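Local atomic coordinates of pyruvate kinase (Pyrobaculum aerophilum, PDB entry 3QTG), a protein that catalyses the last step of glycolysis, the transfer of a phosphoryl group from phosphoenolpyruvate to ADP, which yields pyruvate and ATP. Residues 201-205 with 231-235; 226-232 with 247-253. All blocks are in the same frame, centred on the assembly; numbering follows the deposited sequence.

Contact 1: residues 201-205 with 231-235; sequences AISLA and IETKG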
loop_
_atom_site.group_PDB
_atom_site.type_symbol
_atom_site.label_atom_id
_atom_site.label_comp_id
_atom_site.label_asym_id
_atom_site.label_seq_id
_atom_site.Cartn_x
_atom_site.Cartn_y
_atom_site.Cartn_z
ATOM N N ALA A 201 -35.992 5.454 18.859
ATOM C CA ALA A 201 -35.200 4.245 18.968
ATOM C C ALA A 201 -36.097 2.992 19.082
ATOM O O ALA A 201 -36.975 2.928 19.937
ATOM C CB ALA A 201 -34.207 4.362 20.123
ATOM N N ILE A 202 -35.891 2.037 18.175
ATOM C CA ILE A 202 -36.699 0.814 18.060
ATOM C C ILE A 202 -36.059 -0.300 18.874
ATOM O O ILE A 202 -34.861 -0.572 18.719
ATOM C CB ILE A 202 -36.735 0.285 16.611
ATOM C CG1 ILE A 202 -37.308 1.309 15.661
ATOM C CG2 ILE A 202 -37.574 -1.003 16.509
ATOM C CD1 ILE A 202 -37.250 0.827 14.232
ATOM N N SER A 203 -36.866 -0.959 19.708
ATOM C CA SER A 203 -36.419 -2.137 20.458
ATOM C C SER A 203 -36.771 -3.447 19.767
ATOM O O SER A 203 -37.842 -3.586 19.207
ATOM C CB SER A 203 -36.986 -2.123 21.881
ATOM O OG SER A 203 -36.515 -0.974 22.582
ATOM N N LEU A 204 -35.848 -4.395 19.792
ATOM C CA LEU A 204 -36.120 -5.795 19.426
ATOM C C LEU A 204 -36.501 -6.045 17.971
ATOM O O LEU A 204 -37.147 -7.053 17.668
ATOM C CB LEU A 204 -37.157 -6.446 20.383
ATOM C CG LEU A 204 -36.823 -6.490 21.884
ATOM C CD1 LEU A 204 -38.002 -7.040 22.735
ATOM C CD2 LEU A 204 -35.541 -7.287 22.157
ATOM N N ALA A 205 -36.099 -5.143 17.074
ATOM C CA ALA A 205 -36.228 -5.375 15.641
ATOM C C ALA A 205 -35.242 -6.455 15.204
ATOM O O ALA A 205 -34.134 -6.549 15.736
ATOM C CB ALA A 205 -35.984 -4.080 14.881
ATOM N N ILE A 231 -29.479 -2.963 18.593
ATOM C CA ILE A 231 -29.089 -4.352 18.389
ATOM C C ILE A 231 -29.029 -4.973 19.795
ATOM O O ILE A 231 -28.133 -4.664 20.591
ATOM C CB ILE A 231 -27.755 -4.454 17.611
ATOM C CG1 ILE A 231 -27.805 -3.568 16.342
ATOM C CG2 ILE A 231 -27.431 -5.899 17.269
ATOM C CD1 ILE A 231 -28.768 -4.035 15.235
ATOM N N GLU A 232 -30.018 -5.820 20.078
ATOM C CA GLU A 232 -30.333 -6.264 21.438
ATOM C C GLU A 232 -30.282 -7.777 21.584
ATOM O O GLU A 232 -30.254 -8.291 22.698
ATOM C CB GLU A 232 -31.747 -5.794 21.847
ATOM C CG GLU A 232 -31.861 -4.358 22.267
ATOM C CD GLU A 232 -33.278 -3.822 22.139
ATOM O OE1 GLU A 232 -33.805 -3.263 23.119
ATOM O OE2 GLU A 232 -33.882 -3.965 21.061
ATOM N N THR A 233 -30.271 -8.502 20.474
ATOM C CA THR A 233 -30.423 -9.950 20.547
ATOM C C THR A 233 -29.540 -10.683 19.575
ATOM O O THR A 233 -29.014 -10.112 18.618
ATOM C CB THR A 233 -31.856 -10.393 20.221
ATOM O OG1 THR A 233 -32.123 -10.157 18.833
ATOM C CG2 THR A 233 -32.900 -9.690 21.108
ATOM N N LYS A 234 -29.424 -11.979 19.808
ATOM C CA LYS A 234 -28.717 -12.868 18.907
ATOM C C LYS A 234 -29.282 -12.814 17.474
ATOM O O LYS A 234 -28.527 -12.866 16.495
ATOM C CB LYS A 234 -28.775 -14.284 19.481
ATOM C CG LYS A 234 -27.742 -15.233 18.968
ATOM C CD LYS A 234 -27.576 -16.401 19.939
ATOM C CE LYS A 234 -26.262 -16.304 20.697
ATOM N NZ LYS A 234 -26.113 -17.413 21.691
ATOM N N GLY A 235 -30.604 -12.706 17.356
ATOM C CA GLY A 235 -31.276 -12.662 16.055
ATOM C C GLY A 235 -30.944 -11.399 15.289
ATOM O O GLY A 235 -30.811 -11.428 14.063
HETATM O O HOH W 1 -32.605 -6.021 18.405
#
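Glu232 reaches out from the loop after its strand and lies over the backbone of Ser203 and Leu204, with its CA-to-CB bond pointing toward that segment. One carboxylate oxygen, OE2, accepts a very short hydrogen bond from the backbone N of Leu204 at 2.4 Å, and the same OE2 lies 3.2 Å from Ser203 CA. Leu204 has positive phi and psi (65° and 24°), a left-handed conformation that turns the chain just after the strand. Its side chain adds the apolar part of the contact: CD2 of Leu204 meets CG2 of Thr233 at 3.7 Å. Beside the short hydrogen bond, a water bridges the two backbones, donating to Ala205 O (3.1 Å) and accepting from Glu232 N (3.1 Å). The principle illustrated is that a carboxylate at a probable metal site, here that of Glu232 as a likely Mg(2+) ligand, can be oriented by a main-chain NH of the neighbouring loop. Close by, Ser203 OG is hydrogen-bonded to Lys230, the probable transition-state stabiliser, and to the carbonyl of Leu81. Thr233 is the N-cap of helix 234-238: its OG1 caps the backbone N of Ala236 and also hydrogen-bonds to Asp173. The contact thus joins the loop that follows strand 199-202 to the turn between strand 226-231 and helix 234-238, with strand 76-80 beside Ser203, helix 208-220 against Ile202 and Ala205, and strand 249-253 reached by Ile231 and Glu232.

Contact 2: residues 226-232 with 247-253; sequences QVAVKIE and SDYVVVA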
loop_
_atom_site.group_PDB
_atom_site.type_symbol
_atom_site.label_atom_id
_atom_site.label_comp_id
_atom_site.label_asym_id
_atom_site.label_seq_id
_atom_site.Cartn_x
_atom_site.Cartn_y
_atom_site.Cartn_z
ATOM N N GLN A 226 -35.377 10.547 12.724
ATOM C CA GLN A 226 -34.437 9.504 12.301
ATOM C C GLN A 226 -34.789 8.256 13.087
ATOM O O GLN A 226 -35.157 8.354 14.255
ATOM C CB GLN A 226 -33.004 9.909 12.642
ATOM C CG GLN A 226 -32.513 11.152 11.918
ATOM C CD GLN A 226 -32.292 10.884 10.448
ATOM O OE1 GLN A 226 -32.988 11.423 9.600
ATOM N NE2 GLN A 226 -31.338 10.031 10.142
ATOM N N VAL A 227 -34.681 7.093 12.457
ATOM C CA VAL A 227 -34.956 5.833 13.138
ATOM C C VAL A 227 -33.656 5.159 13.598
ATOM O O VAL A 227 -32.806 4.781 12.789
ATOM C CB VAL A 227 -35.805 4.887 12.270
ATOM C CG1 VAL A 227 -36.053 3.606 12.991
ATOM C CG2 VAL A 227 -37.132 5.556 11.947
ATOM N N ALA A 228 -33.517 5.035 14.914
ATOM C CA ALA A 228 -32.348 4.407 15.517
ATOM C C ALA A 228 -32.701 2.969 15.864
ATOM O O ALA A 228 -33.737 2.704 16.496
ATOM C CB ALA A 228 -31.904 5.193 16.746
ATOM N N VAL A 229 -31.880 2.031 15.404
ATOM C CA VAL A 229 -32.158 0.611 15.576
ATOM C C VAL A 229 -31.211 -0.000 16.597
ATOM O O VAL A 229 -30.004 -0.050 16.391
ATOM C CB VAL A 229 -32.079 -0.151 14.251
ATOM C CG1 VAL A 229 -32.273 -1.688 14.463
ATOM C CG2 VAL A 229 -33.092 0.421 13.228
ATOM N N LYS A 230 -31.782 -0.456 17.710
ATOM C CA LYS A 230 -31.015 -1.116 18.761
ATOM C C LYS A 230 -30.726 -2.550 18.393
ATOM O O LYS A 230 -31.601 -3.258 17.908
ATOM C CB LYS A 230 -31.750 -1.052 20.096
ATOM C CG LYS A 230 -32.151 0.362 20.456
ATOM C CD LYS A 230 -31.942 0.661 21.929
ATOM C CE LYS A 230 -32.936 -0.081 22.797
ATOM N NZ LYS A 230 -34.297 0.460 22.593
ATOM N N ILE A 231 -29.479 -2.963 18.593
ATOM C CA ILE A 231 -29.089 -4.352 18.389
ATOM C C ILE A 231 -29.029 -4.973 19.795
ATOM O O ILE A 231 -28.133 -4.664 20.591
ATOM C CB ILE A 231 -27.755 -4.454 17.611
ATOM C CG1 ILE A 231 -27.805 -3.568 16.342
ATOM C CG2 ILE A 231 -27.431 -5.899 17.269
ATOM C CD1 ILE A 231 -28.768 -4.035 15.235
ATOM N N GLU A 232 -30.018 -5.820 20.078
ATOM C CA GLU A 232 -30.333 -6.264 21.438
ATOM C C GLU A 232 -30.282 -7.777 21.584
ATOM O O GLU A 232 -30.254 -8.291 22.698
ATOM C CB GLU A 232 -31.747 -5.794 21.847
ATOM C CG GLU A 232 -31.861 -4.358 22.267
ATOM C CD GLU A 232 -33.278 -3.822 22.139
ATOM O OE1 GLU A 232 -33.805 -3.263 23.119
ATOM O OE2 GLU A 232 -33.882 -3.965 21.061
ATOM N N SER A 247 -31.188 1.021 8.704
ATOM C CA SER A 247 -31.258 1.941 9.855
ATOM C C SER A 247 -30.886 3.388 9.484
ATOM O O SER A 247 -30.274 3.620 8.450
ATOM C CB SER A 247 -30.276 1.482 10.936
ATOM O OG SER A 247 -30.499 0.132 11.294
ATOM N N ASP A 248 -31.252 4.356 10.324
ATOM C CA ASP A 248 -30.690 5.696 10.197
ATOM C C ASP A 248 -29.532 5.844 11.186
ATOM O O ASP A 248 -28.672 6.680 11.002
ATOM C CB ASP A 248 -31.743 6.788 10.438
ATOM C CG ASP A 248 -32.925 6.682 9.472
ATOM O OD1 ASP A 248 -32.748 6.145 8.357
ATOM O OD2 ASP A 248 -34.032 7.118 9.829
ATOM N N TYR A 249 -29.539 5.015 12.229
ATOM C CA TYR A 249 -28.606 5.106 13.346
ATOM C C TYR A 249 -28.632 3.731 14.010
ATOM O O TYR A 249 -29.700 3.131 14.136
ATOM C CB TYR A 249 -29.088 6.168 14.327
ATOM C CG TYR A 249 -28.003 6.853 15.132
ATOM C CD1 TYR A 249 -27.707 8.207 14.914
ATOM C CD2 TYR A 249 -27.276 6.169 16.118
ATOM C CE1 TYR A 249 -26.703 8.861 15.634
ATOM C CE2 TYR A 249 -26.265 6.833 16.859
ATOM C CZ TYR A 249 -25.995 8.169 16.601
ATOM O OH TYR A 249 -25.032 8.841 17.311
ATOM N N VAL A 250 -27.466 3.227 14.408
ATOM C CA VAL A 250 -27.357 1.917 15.032
ATOM C C VAL A 250 -26.946 2.122 16.479
ATOM O O VAL A 250 -26.188 3.045 16.777
ATOM C CB VAL A 250 -26.344 0.971 14.291
ATOM C CG1 VAL A 250 -26.266 -0.411 14.981
ATOM C CG2 VAL A 250 -26.721 0.809 12.799
ATOM N N VAL A 251 -27.486 1.285 17.371
ATOM C CA VAL A 251 -27.220 1.341 18.818
ATOM C C VAL A 251 -26.848 -0.048 19.357
ATOM O O VAL A 251 -27.612 -1.004 19.188
ATOM C CB VAL A 251 -28.449 1.892 19.584
ATOM C CG1 VAL A 251 -28.108 2.196 21.048
ATOM C CG2 VAL A 251 -28.981 3.151 18.912
ATOM N N VAL A 252 -25.660 -0.168 19.953
ATOM C CA VAL A 252 -25.278 -1.361 20.711
ATOM C C VAL A 252 -25.886 -1.237 22.127
ATOM O O VAL A 252 -25.455 -0.414 22.944
ATOM C CB VAL A 252 -23.720 -1.551 20.797
ATOM C CG1 VAL A 252 -23.341 -2.819 21.598
ATOM C CG2 VAL A 252 -23.095 -1.591 19.422
ATOM N N ALA A 253 -26.929 -2.025 22.378
ATOM C CA ALA A 253 -27.629 -1.997 23.670
ATOM C C ALA A 253 -27.019 -3.102 24.514
ATOM O O ALA A 253 -27.431 -4.264 24.441
ATOM C CB ALA A 253 -29.170 -2.176 23.487
HETATM O O HOH W 2 -29.368 9.132 11.775
#
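The apolar centre of this pair of parallel strands is the face on which Ile231 CG1 packs on Val250 CG1 at 3.8 Å, next to Val229 and Val252; helices 208-220 and 266-279 cover these residues from outside. On the other face, shared with Lys230, Ala228 CB touches Tyr249 CB at 3.8 Å and Val251 CG2 at 4.2 Å. Between the faces runs the backbone ladder: Val229 N to Tyr249 O (2.8 Å), Val251 N to Val229 O (3.0 Å) and Ile231 N to Val251 O (2.8 Å), ending in a weak bond from Ala253 N to Ile231 O (3.4 Å). The strand axes approach to 4.5 Å and their directions differ by 29°, a twist suited to a closed sheet. At the N-terminal end, Asp248 takes over from the ladder: its OD2 accepts from Val227 N at 2.7 Å, its N donates to Val227 O at 2.9 Å, and its OD1 forms a salt bridge with Arg215. A water joins Gln226 NE2 to Asp248 O, 2.7 Å from each. At the C-terminal end Lys230 makes a salt bridge with Asp80, while Glu232 CG rests on Ala253 CB at 3.7 Å. Such a beta-alpha-beta unit, with active-site residues at the C-terminal strand ends, is the hallmark of a TIM barrel; here they are Lys230, the probable transition-state stabiliser, and Glu232, a probable Mg(2+) ligand.

Overall arrangement
Contacts 1 and 2 lie in the same eight-stranded parallel barrel, their centres about 8 Å apart. Along the chain the order is 201-205, then 226-232 overlapping 231-235, then 247-253, so that Ile231 and Glu232 belong to both contacts. Strand 226-231 stands between its neighbours 199-202 and 249-253: contact 2 is its pairing with the latter, whereas contact 1 links the loops just past the strand ends on the other side. The two also touch directly, with Ser203 OG 2.6 Å from Lys230 NZ and Ile202 N 2.8 Å from Ala228 O. Three consecutive strands thereby bring residues of the probable catalytic site together at one mouth of the barrel.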